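Local coordinates for probable glutamine synthetase (Pseudomonas aeruginosa, PDB 4HPP), which is a probable member of the glutamine synthetase family, built from the N-terminal and catalytic domains of that family and forming an assembly of six copies, at residues S37-P43 and G64-P70; S46-P50 and T415-K420; G81-P87 and V212-M216; L167-E173 and R201-V205. The contacts are given in a common frame with arbitrary orientation. Residues are numbered along the deposited sequence.

In the fold
From the N terminus the chain first pairs strand 39-41 with the start of strand 66-78; contact 1 thus closes a short loop inside the N-terminal domain. Within that loop lies 46-50, which meets helix 410-427 in contact 2, so contacts 1 and 2 cross and the N-terminal domain is tied to a helix near the C terminus. The great loop that contact 2 closes takes in both remaining contacts. Contact 3 sets the hairpin loop 81-87 against the end of helix 196-216, again joining the two domains, and the loop it closes encloses contact 4, where the end of helix 159-169 meets an earlier part of helix 196-216.

Contact 1: residues S37-P43 and G64-P70; sequences SGCGWVP and GDLRLLP
Arg67 folds its side chain back over the neighbouring strand, with chi1, chi2 and chi3 all m, and lays one face of its guanidinium over the backbone at Cys39 and Gly40. NE donates to Ser37 O at 2.8 Å, with a weak bond from NH2 to Ser37 O at 3.1 Å. Beneath it 39-41 and 66-70 pair antiparallel, their axes 4.5 Å apart and their directions 132° from each other. Cys39 and Leu68 form a hydrogen-bonded pair (Cys39 N to Leu68 O 3.1 Å, Leu68 N to Cys39 O 2.8 Å), as do Trp41 and Leu66 (Trp41 N to Leu66 O 3.0 Å, Leu66 N to Trp41 O 2.8 Å); Gly40 faces Arg67 between them in a non-hydrogen-bonded pair. Gly38 has phi/psi 59/-141, and a CB there would clash with Leu68 O. On the face holding Cys39, Trp41, Leu66 and Leu68, Cys39 SG lies 3.8 Å from Leu68 CB; Pro43 CG packs 3.8 Å from Leu66 CG. This is the edge, within the chain, of the N-terminal domain's sheet: strand 89-97 flanks 66-78, Asp65 OD2 forms a salt bridge with Arg308 of the second subunit's glutamic acid pocket, and Trp41 and Leu68 touch Thr14 of strand 9-15.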
loop_
_atom_site.group_PDB
_atom_site.type_symbol
_atom_site.label_atom_id
_atom_site.label_comp_id
_atom_site.label_asym_id
_atom_site.label_seq_id
_atom_site.Cartn_x
_atom_site.Cartn_y
_atom_site.Cartn_z
ATOM N N SER A 37 -18.031 30.546 -34.974
ATOM C CA SER A 37 -19.347 29.904 -34.874
ATOM C C SER A 37 -19.702 29.648 -33.411
ATOM O O SER A 37 -20.850 29.417 -33.088
ATOM C CB SER A 37 -19.322 28.526 -35.593
ATOM O OG SER A 37 -18.361 27.628 -34.977
ATOM N N GLY A 38 -18.689 29.635 -32.546
ATOM C CA GLY A 38 -18.817 29.135 -31.191
ATOM C C GLY A 38 -19.260 27.693 -31.256
ATOM O O GLY A 38 -18.816 26.972 -32.156
ATOM N N CYS A 39 -20.154 27.306 -30.321
ATOM C CA CYS A 39 -20.762 25.968 -30.210
ATOM C C CYS A 39 -22.244 26.075 -29.972
ATOM O O CYS A 39 -22.717 27.088 -29.443
ATOM C CB CYS A 39 -20.161 25.182 -29.038
ATOM S SG CYS A 39 -20.557 25.804 -27.376
ATOM N N GLY A 40 -22.983 25.019 -30.304
ATOM C CA GLY A 40 -24.419 24.999 -30.050
ATOM C C GLY A 40 -24.786 25.167 -28.573
ATOM O O GLY A 40 -23.973 24.963 -27.692
ATOM N N TRP A 41 -26.012 25.584 -28.301
ATOM C CA TRP A 41 -26.518 25.658 -26.922
ATOM C C TRP A 41 -28.006 25.686 -27.004
ATOM O O TRP A 41 -28.557 26.050 -28.040
ATOM C CB TRP A 41 -25.974 26.918 -26.244
ATOM C CG TRP A 41 -26.063 26.873 -24.761
ATOM C CD1 TRP A 41 -26.852 27.662 -23.928
ATOM C CD2 TRP A 41 -25.377 25.927 -23.862
ATOM N NE1 TRP A 41 -26.681 27.292 -22.600
ATOM C CE2 TRP A 41 -25.792 26.273 -22.503
ATOM C CE3 TRP A 41 -24.471 24.908 -24.041
ATOM C CZ2 TRP A 41 -25.307 25.596 -21.404
ATOM C CZ3 TRP A 41 -23.980 24.254 -22.926
ATOM C CH2 TRP A 41 -24.398 24.565 -21.648
ATOM N N VAL A 42 -28.689 25.285 -25.949
ATOM C CA VAL A 42 -30.167 25.055 -25.994
ATOM C C VAL A 42 -30.771 26.126 -25.066
ATOM O O VAL A 42 -30.326 26.253 -23.928
ATOM C CB VAL A 42 -30.498 23.593 -25.563
ATOM C CG1 VAL A 42 -31.985 23.365 -25.315
ATOM C CG2 VAL A 42 -29.978 22.599 -26.594
ATOM N N PRO A 43 -31.733 26.943 -25.553
ATOM C CA PRO A 43 -32.283 28.030 -24.727
ATOM C C PRO A 43 -32.899 27.545 -23.410
ATOM O O PRO A 43 -32.802 28.245 -22.378
ATOM C CB PRO A 43 -33.387 28.612 -25.608
ATOM C CG PRO A 43 -33.041 28.203 -27.000
ATOM C CD PRO A 43 -32.492 26.815 -26.811
ATOM N N GLY A 64 -36.217 27.585 -31.189
ATOM C CA GLY A 64 -35.001 27.238 -31.927
ATOM C C GLY A 64 -33.767 27.486 -31.088
ATOM O O GLY A 64 -33.717 28.481 -30.363
ATOM N N ASP A 65 -32.788 26.577 -31.183
ATOM C CA ASP A 65 -31.528 26.652 -30.417
ATOM C C ASP A 65 -30.471 27.765 -30.781
ATOM O O ASP A 65 -30.548 28.389 -31.836
ATOM C CB ASP A 65 -30.911 25.246 -30.222
ATOM C CG ASP A 65 -30.621 24.519 -31.528
ATOM O OD1 ASP A 65 -31.240 24.831 -32.575
ATOM O OD2 ASP A 65 -29.766 23.601 -31.481
ATOM N N LEU A 66 -29.516 27.999 -29.874
ATOM C CA LEU A 66 -28.646 29.187 -29.880
ATOM C C LEU A 66 -27.170 28.877 -30.175
ATOM O O LEU A 66 -26.765 27.722 -30.211
ATOM C CB LEU A 66 -28.699 29.848 -28.493
ATOM C CG LEU A 66 -30.008 30.349 -27.893
ATOM C CD1 LEU A 66 -29.909 30.459 -26.391
ATOM C CD2 LEU A 66 -30.378 31.690 -28.475
ATOM N N ARG A 67 -26.360 29.931 -30.334
ATOM C CA ARG A 67 -24.915 29.796 -30.381
ATOM C C ARG A 67 -24.317 30.387 -29.128
ATOM O O ARG A 67 -24.764 31.418 -28.703
ATOM C CB ARG A 67 -24.312 30.550 -31.550
ATOM C CG ARG A 67 -24.769 30.114 -32.912
ATOM C CD ARG A 67 -24.671 28.615 -33.118
ATOM N NE ARG A 67 -23.311 28.102 -33.013
ATOM C CZ ARG A 67 -22.997 26.836 -33.256
ATOM N NH1 ARG A 67 -23.954 25.995 -33.626
ATOM N NH2 ARG A 67 -21.747 26.407 -33.118
ATOM N N LEU A 68 -23.302 29.714 -28.573
ATOM C CA LEU A 68 -22.503 30.189 -27.470
ATOM C C LEU A 68 -21.194 30.653 -28.094
ATOM O O LEU A 68 -20.365 29.829 -28.527
ATOM C CB LEU A 68 -22.206 29.060 -26.469
ATOM C CG LEU A 68 -21.328 29.470 -25.271
ATOM C CD1 LEU A 68 -21.864 30.773 -24.665
ATOM C CD2 LEU A 68 -21.175 28.411 -24.171
ATOM N N LEU A 69 -21.018 31.965 -28.114
ATOM C CA LEU A 69 -19.966 32.605 -28.908
ATOM C C LEU A 69 -18.835 33.086 -27.996
ATOM O O LEU A 69 -18.979 34.118 -27.350
ATOM C CB LEU A 69 -20.562 33.813 -29.635
ATOM C CG LEU A 69 -20.097 34.042 -31.073
ATOM C CD1 LEU A 69 -20.578 32.903 -31.945
ATOM C CD2 LEU A 69 -20.647 35.370 -31.571
ATOM N N PRO A 70 -17.729 32.326 -27.913
ATOM C CA PRO A 70 -16.591 32.668 -27.031
ATOM C C PRO A 70 -16.040 34.073 -27.322
ATOM O O PRO A 70 -15.856 34.450 -28.483
ATOM C CB PRO A 70 -15.532 31.611 -27.375
ATOM C CG PRO A 70 -15.956 31.082 -28.709
ATOM C CD PRO A 70 -17.458 31.137 -28.729
#

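Contact 2: residues S46-P50 and T415-K420; sequences SSLTP and TYLAMK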
loop_
_atom_site.group_PDB
_atom_site.type_symbol
_atom_site.label_atom_id
_atom_site.label_comp_id
_atom_site.label_asym_id
_atom_site.label_seq_id
_atom_site.Cartn_x
_atom_site.Cartn_y
_atom_site.Cartn_z
ATOM N N SER A 46 -31.363 27.640 -19.793
ATOM C CA SER A 46 -31.544 28.823 -18.955
ATOM C C SER A 46 -32.773 28.730 -18.031
ATOM O O SER A 46 -32.927 29.542 -17.106
ATOM C CB SER A 46 -31.603 30.084 -19.811
ATOM O OG SER A 46 -30.517 30.123 -20.727
ATOM N N SER A 47 -33.619 27.726 -18.221
ATOM C CA SER A 47 -34.633 27.480 -17.205
ATOM C C SER A 47 -34.232 26.398 -16.186
ATOM O O SER A 47 -35.100 25.977 -15.410
ATOM C CB SER A 47 -35.997 27.108 -17.829
ATOM O OG SER A 47 -36.371 27.918 -18.945
ATOM N N LEU A 48 -32.982 25.894 -16.196
ATOM C CA LEU A 48 -32.620 24.889 -15.170
ATOM C C LEU A 48 -32.444 25.557 -13.842
ATOM O O LEU A 48 -31.779 26.584 -13.747
ATOM C CB LEU A 48 -31.367 24.070 -15.480
ATOM C CG LEU A 48 -31.337 23.024 -16.617
ATOM C CD1 LEU A 48 -29.918 22.772 -17.108
ATOM C CD2 LEU A 48 -31.986 21.704 -16.272
ATOM N N THR A 49 -33.081 24.953 -12.840
ATOM C CA THR A 49 -33.018 25.350 -11.441
ATOM C C THR A 49 -31.744 24.775 -10.831
ATOM O O THR A 49 -31.113 23.928 -11.440
ATOM C CB THR A 49 -34.233 24.810 -10.618
ATOM O OG1 THR A 49 -34.291 23.385 -10.723
ATOM C CG2 THR A 49 -35.530 25.416 -11.094
ATOM N N PRO A 50 -31.384 25.197 -9.599
ATOM C CA PRO A 50 -30.215 24.531 -9.027
ATOM C C PRO A 50 -30.303 22.996 -8.964
ATOM O O PRO A 50 -29.282 22.309 -9.000
ATOM C CB PRO A 50 -30.116 25.161 -7.640
ATOM C CG PRO A 50 -30.646 26.568 -7.833
ATOM C CD PRO A 50 -31.735 26.445 -8.875
ATOM N N THR A 415 -37.964 34.210 -17.577
ATOM C CA THR A 415 -37.278 32.923 -17.423
ATOM C C THR A 415 -36.633 32.776 -16.030
ATOM O O THR A 415 -36.716 31.704 -15.392
ATOM C CB THR A 415 -36.422 32.553 -18.644
ATOM O OG1 THR A 415 -35.263 31.820 -18.242
ATOM C CG2 THR A 415 -36.025 33.773 -19.426
ATOM N N TYR A 416 -36.121 33.892 -15.519
ATOM C CA TYR A 416 -35.606 33.957 -14.152
ATOM C C TYR A 416 -36.698 33.776 -13.125
ATOM O O TYR A 416 -36.626 32.902 -12.242
ATOM C CB TYR A 416 -34.884 35.284 -13.904
ATOM C CG TYR A 416 -34.118 35.261 -12.609
ATOM C CD1 TYR A 416 -34.701 35.691 -11.412
ATOM C CD2 TYR A 416 -32.830 34.742 -12.553
ATOM C CE1 TYR A 416 -34.004 35.639 -10.211
ATOM C CE2 TYR A 416 -32.131 34.691 -11.356
ATOM C CZ TYR A 416 -32.712 35.143 -10.201
ATOM O OH TYR A 416 -32.014 35.086 -9.034
ATOM N N LEU A 417 -37.713 34.619 -13.233
ATOM C CA LEU A 417 -38.826 34.584 -12.296
ATOM C C LEU A 417 -39.525 33.245 -12.242
ATOM O O LEU A 417 -39.952 32.801 -11.181
ATOM C CB LEU A 417 -39.857 35.633 -12.688
ATOM C CG LEU A 417 -39.677 37.069 -12.214
ATOM C CD1 LEU A 417 -40.904 37.831 -12.661
ATOM C CD2 LEU A 417 -39.487 37.171 -10.696
ATOM N N ALA A 418 -39.641 32.594 -13.388
ATOM C CA ALA A 418 -40.249 31.260 -13.420
ATOM C C ALA A 418 -39.321 30.199 -12.890
ATOM O O ALA A 418 -39.730 29.328 -12.055
ATOM C CB ALA A 418 -40.683 30.918 -14.811
ATOM N N MET A 419 -38.059 30.267 -13.334
ATOM C CA MET A 419 -37.097 29.288 -12.866
ATOM C C MET A 419 -36.957 29.286 -11.335
ATOM O O MET A 419 -36.691 28.247 -10.747
ATOM C CB MET A 419 -35.744 29.465 -13.528
ATOM C CG MET A 419 -34.734 28.468 -12.974
ATOM S SD MET A 419 -33.767 29.077 -11.587
ATOM C CE MET A 419 -32.630 30.159 -12.506
ATOM N N LYS A 420 -37.125 30.431 -10.685
ATOM C CA LYS A 420 -36.882 30.488 -9.242
ATOM C C LYS A 420 -38.087 30.013 -8.402
ATOM O O LYS A 420 -37.926 29.307 -7.390
ATOM C CB LYS A 420 -36.448 31.902 -8.829
ATOM C CG LYS A 420 -35.027 32.320 -9.185
ATOM C CD LYS A 420 -34.000 31.534 -8.357
ATOM C CE LYS A 420 -32.601 31.744 -8.926
ATOM N NZ LYS A 420 -31.691 30.881 -8.142
#
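Thr415 comes first along the helix, its CA-to-CB bond aimed at the 3-10 turn of Ser46 and Ser47. Its OG1 stops 3.5 Å from Ser46 O, at an angle too poor for a hydrogen bond, and 4.1 Å from Ser47 OG, which is bonded to Ser58 instead. One helical turn on, Met419 N donates to Thr415 O at 2.8 Å, which brings the Met419 side chain round to the same face. This methionine makes most of the contact: its CA is 5.3 Å from that of Ser47, and chi1 is t, so CG is thrust against the loop backbone, 3.5 Å from Ser47 O and 3.6 Å from Leu48 O. Chi2 near -92° turns the sulphur toward the proline, with SD 4.3 Å from Pro50 CD. Thr49 CG2 fits tightly against the helix, 3.1 Å from Met419 O and 3.7 Å from Met419 CG. Lys420 starts away from the loop, but its end returns, NZ lying 4.4 Å from Pro50 CG while it pairs with Glu423. Buried van der Waals packing therefore joins the N-terminal domain to helix 410-427, with Trp60 against Thr415, helix 391-399 against Lys420, and Tyr181 of the second subunit on Leu48.

Contact 3: residues G81-P87 and V212-M216; sequences GPDAAAP and VARQM
An Asx turn overlapping a type I beta turn shapes 81-87, the hairpin loop between strands 66-78 and 89-97, which rests on the last turn of helix 196-216. Gly81 leads in, extended at phi/psi -126/-166, its CA 6.4 Å from that of Val212; a CB here would run into Gln215 OE1, and its carbonyl accepts a bond from Arg3 of the third subunit. Pro82 points its ring at the helix, with CG 3.8 Å from Val212 CG1 and CB 3.4 Å from Met216 CG. Asp83 then sits 5.4 Å, CA to CA, from Gln215, whose side chain (chi1 m, chi2 t) reaches into the loop so that OE1 accepts from Asp83 N at 3.0 Å. With chi1 t, Asp83 OD1 accepts from Ala85 N at 2.9 Å, making the Asx turn; Ala84 (-73/-15) and Ala85 (-91/3) are the corners of the beta turn, closed by Ala86 N to Asp83 O at 3.2 Å. Ala86 turns its CB back to the helix, 3.7 Å from Gln215 CD. Next comes Pro87, its CD 4.2 Å from NH2 of Arg214, a residue salt-bridged to Glu211. In this contact the loop meets the helix largely through Gln215, whose NE2 donates to Glu211 and, at 2.8 Å, to a water that in turn donates to Pro87 O at 2.9 Å.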
loop_
_atom_site.group_PDB
_atom_site.type_symbol
_atom_site.label_atom_id
_atom_site.label_comp_id
_atom_site.label_asym_id
_atom_site.label_seq_id
_atom_site.Cartn_x
_atom_site.Cartn_y
_atom_site.Cartn_z
ATOM N N GLY A 81 -1.341 22.660 -12.376
ATOM C CA GLY A 81 -1.856 22.744 -11.019
ATOM C C GLY A 81 -1.149 21.736 -10.152
ATOM O O GLY A 81 -0.157 21.151 -10.575
ATOM N N PRO A 82 -1.695 21.489 -8.956
ATOM C CA PRO A 82 -1.096 20.621 -7.963
ATOM C C PRO A 82 -0.733 19.219 -8.471
ATOM O O PRO A 82 0.249 18.613 -8.023
ATOM C CB PRO A 82 -2.162 20.551 -6.872
ATOM C CG PRO A 82 -3.197 21.585 -7.214
ATOM C CD PRO A 82 -2.736 22.347 -8.389
ATOM N N ASP A 83 -1.541 18.705 -9.371
ATOM C CA ASP A 83 -1.385 17.352 -9.924
ATOM C C ASP A 83 -0.653 17.496 -11.273
ATOM O O ASP A 83 -1.166 18.132 -12.217
ATOM C CB ASP A 83 -2.788 16.721 -10.109
ATOM C CG ASP A 83 -2.732 15.302 -10.655
ATOM O OD1 ASP A 83 -1.685 14.955 -11.292
ATOM O OD2 ASP A 83 -3.726 14.526 -10.438
ATOM N N ALA A 84 0.549 16.961 -11.400
ATOM C CA ALA A 84 1.313 17.252 -12.651
ATOM C C ALA A 84 0.760 16.499 -13.870
ATOM O O ALA A 84 1.008 16.888 -15.020
ATOM C CB ALA A 84 2.798 17.004 -12.463
ATOM N N ALA A 85 -0.087 15.497 -13.592
ATOM C CA ALA A 85 -0.690 14.666 -14.623
ATOM C C ALA A 85 -2.046 15.224 -15.109
ATOM O O ALA A 85 -2.717 14.584 -15.933
ATOM C CB ALA A 85 -0.818 13.229 -14.139
ATOM N N ALA A 86 -2.464 16.389 -14.597
ATOM C CA ALA A 86 -3.842 16.839 -14.852
ATOM C C ALA A 86 -3.945 17.728 -16.081
ATOM O O ALA A 86 -3.024 18.385 -16.457
ATOM C CB ALA A 86 -4.461 17.508 -13.638
ATOM N N PRO A 87 -5.087 17.727 -16.725
ATOM C CA PRO A 87 -5.092 18.485 -17.956
ATOM C C PRO A 87 -5.004 19.990 -17.631
ATOM O O PRO A 87 -5.430 20.428 -16.559
ATOM C CB PRO A 87 -6.468 18.143 -18.568
ATOM C CG PRO A 87 -7.028 16.955 -17.740
ATOM C CD PRO A 87 -6.398 17.103 -16.390
ATOM N N VAL A 212 -8.342 23.495 -8.346
ATOM C CA VAL A 212 -7.173 23.236 -7.536
ATOM C C VAL A 212 -7.586 22.194 -6.484
ATOM O O VAL A 212 -6.967 21.121 -6.397
ATOM C CB VAL A 212 -6.645 24.579 -6.960
ATOM C CG1 VAL A 212 -5.501 24.374 -6.002
ATOM C CG2 VAL A 212 -6.165 25.491 -8.088
ATOM N N ALA A 213 -8.673 22.468 -5.729
ATOM C CA ALA A 213 -9.173 21.487 -4.770
ATOM C C ALA A 213 -9.333 20.098 -5.424
ATOM O O ALA A 213 -8.846 19.071 -4.926
ATOM C CB ALA A 213 -10.488 21.980 -4.118
ATOM N N ARG A 214 -9.938 20.060 -6.607
ATOM C CA ARG A 214 -10.102 18.756 -7.268
ATOM C C ARG A 214 -8.730 18.094 -7.417
ATOM O O ARG A 214 -8.603 16.912 -7.121
ATOM C CB ARG A 214 -10.797 18.891 -8.618
ATOM C CG ARG A 214 -11.150 17.560 -9.278
ATOM C CD ARG A 214 -11.595 17.783 -10.731
ATOM N NE ARG A 214 -10.500 18.246 -11.581
ATOM C CZ ARG A 214 -9.610 17.452 -12.175
ATOM N NH1 ARG A 214 -9.614 16.139 -12.020
ATOM N NH2 ARG A 214 -8.666 17.977 -12.908
ATOM N N GLN A 215 -7.706 18.875 -7.816
ATOM C CA GLN A 215 -6.414 18.285 -8.135
ATOM C C GLN A 215 -5.726 17.684 -6.909
ATOM O O GLN A 215 -4.848 16.826 -7.055
ATOM C CB GLN A 215 -5.498 19.251 -8.879
ATOM C CG GLN A 215 -5.974 19.523 -10.273
ATOM C CD GLN A 215 -4.921 20.181 -11.116
ATOM O OE1 GLN A 215 -3.718 20.086 -10.818
ATOM N NE2 GLN A 215 -5.360 20.886 -12.157
ATOM N N MET A 216 -6.184 18.062 -5.718
ATOM C CA MET A 216 -5.510 17.633 -4.465
ATOM C C MET A 216 -6.380 16.636 -3.727
ATOM O O MET A 216 -5.970 16.086 -2.704
ATOM C CB MET A 216 -5.196 18.855 -3.581
ATOM C CG MET A 216 -4.307 19.915 -4.267
ATOM S SD MET A 216 -3.730 21.282 -3.263
ATOM C CE MET A 216 -2.321 20.562 -2.447
HETATM O O HOH W 1 -3.900 21.665 -14.422
#

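Contact 4: residues L167-E173 and R201-V205; sequences LAQAGTE and RAVNV
A Schellman motif ends helix 159-169: Gly171 adopts positive phi (70/22), Thr172 N donates to Leu167 O at 3.1 Å, and Gly171 N to Ala168 O at 2.8 Å. Leu167 O also takes a weak bond from Thr172 OG1 at 2.9 Å. Helical Arg201, its CA 5.9 Å from that of Thr172 (chi1 p), extends its guanidinium to the loop with chi1 t, chi2 t and chi3 m. Arg201 NH1 donates to Glu173 OE1 at 2.6 Å in a salt bridge and also bonds to Arg191 O, while Glu173 OE2 pairs with Arg191. Thr172 O lies over one guanidinium face, 3.2 Å from Arg201 CZ, too poorly angled to Arg201 NE and NH1 (3.3 Å each) for hydrogen bonds. A water accepts from Arg201 NE at 3.2 Å and Asn204 ND2 at 3.1 Å and donates weakly to Gly171 O at 3.5 Å; Asn204 OD1 is taken by Tyr91 and His93. Thr172 CG2 lies 3.7 Å from Asn204 CB, and Leu167 CD2 3.7 Å from Val205 CA. In the catalytic domain, helices 159-169 and 196-216 pack on strand 185-194: Leu167 touches Val188, and Cys190 touches Thr172, Arg201 and Val205; Val76 of strand 66-78 packs against Ala170 and Asn204.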
loop_
_atom_site.group_PDB
_atom_site.type_symbol
_atom_site.label_atom_id
_atom_site.label_comp_id
_atom_site.label_asym_id
_atom_site.label_seq_id
_atom_site.Cartn_x
_atom_site.Cartn_y
_atom_site.Cartn_z
ATOM N N LEU A 167 -4.586 30.858 -9.782
ATOM C CA LEU A 167 -5.288 32.096 -10.065
ATOM C C LEU A 167 -4.339 33.061 -10.822
ATOM O O LEU A 167 -4.762 33.643 -11.839
ATOM C CB LEU A 167 -5.902 32.714 -8.811
ATOM C CG LEU A 167 -6.963 31.899 -8.020
ATOM C CD1 LEU A 167 -7.101 32.417 -6.593
ATOM C CD2 LEU A 167 -8.355 31.819 -8.669
ATOM N N ALA A 168 -3.071 33.201 -10.393
ATOM C CA ALA A 168 -2.095 34.004 -11.236
ATOM C C ALA A 168 -2.026 33.569 -12.688
ATOM O O ALA A 168 -2.233 34.429 -13.608
ATOM C CB ALA A 168 -0.691 34.103 -10.648
ATOM N N GLN A 169 -1.802 32.259 -12.901
ATOM C CA GLN A 169 -1.815 31.742 -14.266
ATOM C C GLN A 169 -3.110 32.031 -14.951
ATOM O O GLN A 169 -3.123 32.212 -16.121
ATOM C CB GLN A 169 -1.629 30.230 -14.341
ATOM C CG GLN A 169 -0.332 29.648 -13.800
ATOM C CD GLN A 169 -0.425 28.173 -13.737
ATOM O OE1 GLN A 169 -0.781 27.529 -14.749
ATOM N NE2 GLN A 169 -0.265 27.599 -12.502
ATOM N N ALA A 170 -4.222 32.087 -14.231
ATOM C CA ALA A 170 -5.498 32.262 -14.903
ATOM C C ALA A 170 -5.734 33.737 -15.193
ATOM O O ALA A 170 -6.770 34.114 -15.706
ATOM C CB ALA A 170 -6.590 31.715 -14.046
ATOM N N GLY A 171 -4.753 34.590 -14.891
ATOM C CA GLY A 171 -4.935 36.040 -15.105
ATOM C C GLY A 171 -5.931 36.721 -14.169
ATOM O O GLY A 171 -6.463 37.807 -14.483
ATOM N N THR A 172 -6.191 36.118 -13.011
ATOM C CA THR A 172 -7.100 36.774 -12.042
ATOM C C THR A 172 -6.381 37.888 -11.193
ATOM O O THR A 172 -7.015 38.689 -10.493
ATOM C CB THR A 172 -7.868 35.776 -11.131
ATOM O OG1 THR A 172 -6.929 34.956 -10.402
ATOM C CG2 THR A 172 -8.746 34.908 -11.935
ATOM N N GLU A 173 -5.070 37.963 -11.258
ATOM C CA GLU A 173 -4.355 38.839 -10.297
ATOM C C GLU A 173 -4.689 38.534 -8.815
ATOM O O GLU A 173 -5.095 39.404 -8.031
ATOM C CB GLU A 173 -4.588 40.300 -10.640
ATOM C CG GLU A 173 -4.174 40.643 -12.079
ATOM C CD GLU A 173 -4.488 42.074 -12.439
ATOM O OE1 GLU A 173 -5.716 42.429 -12.517
ATOM O OE2 GLU A 173 -3.511 42.845 -12.632
ATOM N N ARG A 201 -13.877 37.544 -13.758
ATOM C CA ARG A 201 -12.946 37.227 -12.647
ATOM C C ARG A 201 -13.689 36.465 -11.523
ATOM O O ARG A 201 -13.219 35.415 -11.050
ATOM C CB ARG A 201 -12.246 38.485 -12.158
ATOM C CG ARG A 201 -11.117 38.308 -11.171
ATOM C CD ARG A 201 -10.235 39.554 -11.221
ATOM N NE ARG A 201 -9.454 39.572 -12.477
ATOM C CZ ARG A 201 -8.471 40.416 -12.820
ATOM N NH1 ARG A 201 -8.061 41.383 -12.035
ATOM N NH2 ARG A 201 -7.887 40.256 -13.986
ATOM N N ALA A 202 -14.876 36.938 -11.167
ATOM C CA ALA A 202 -15.602 36.282 -10.110
ATOM C C ALA A 202 -15.795 34.825 -10.542
ATOM O O ALA A 202 -15.473 33.918 -9.799
ATOM C CB ALA A 202 -16.906 36.981 -9.870
ATOM N N VAL A 203 -16.189 34.584 -11.793
ATOM C CA VAL A 203 -16.408 33.187 -12.248
ATOM C C VAL A 203 -15.079 32.394 -12.224
ATOM O O VAL A 203 -15.008 31.299 -11.634
ATOM C CB VAL A 203 -17.057 33.107 -13.660
ATOM C CG1 VAL A 203 -16.992 31.679 -14.228
ATOM C CG2 VAL A 203 -18.478 33.640 -13.634
ATOM N N ASN A 204 -14.042 32.961 -12.845
ATOM C CA ASN A 204 -12.710 32.381 -12.830
ATOM C C ASN A 204 -12.205 32.036 -11.439
ATOM O O ASN A 204 -11.689 30.926 -11.214
ATOM C CB ASN A 204 -11.703 33.352 -13.410
ATOM C CG ASN A 204 -11.902 33.609 -14.872
ATOM O OD1 ASN A 204 -12.475 32.818 -15.593
ATOM N ND2 ASN A 204 -11.410 34.734 -15.317
ATOM N N VAL A 205 -12.329 32.966 -10.502
ATOM C CA VAL A 205 -11.944 32.640 -9.104
ATOM C C VAL A 205 -12.684 31.395 -8.558
ATOM O O VAL A 205 -12.083 30.591 -7.828
ATOM C CB VAL A 205 -12.106 33.824 -8.120
ATOM C CG1 VAL A 205 -12.018 33.351 -6.697
ATOM C CG2 VAL A 205 -11.064 34.911 -8.382
HETATM O O HOH W 2 -9.916 37.328 -14.654
#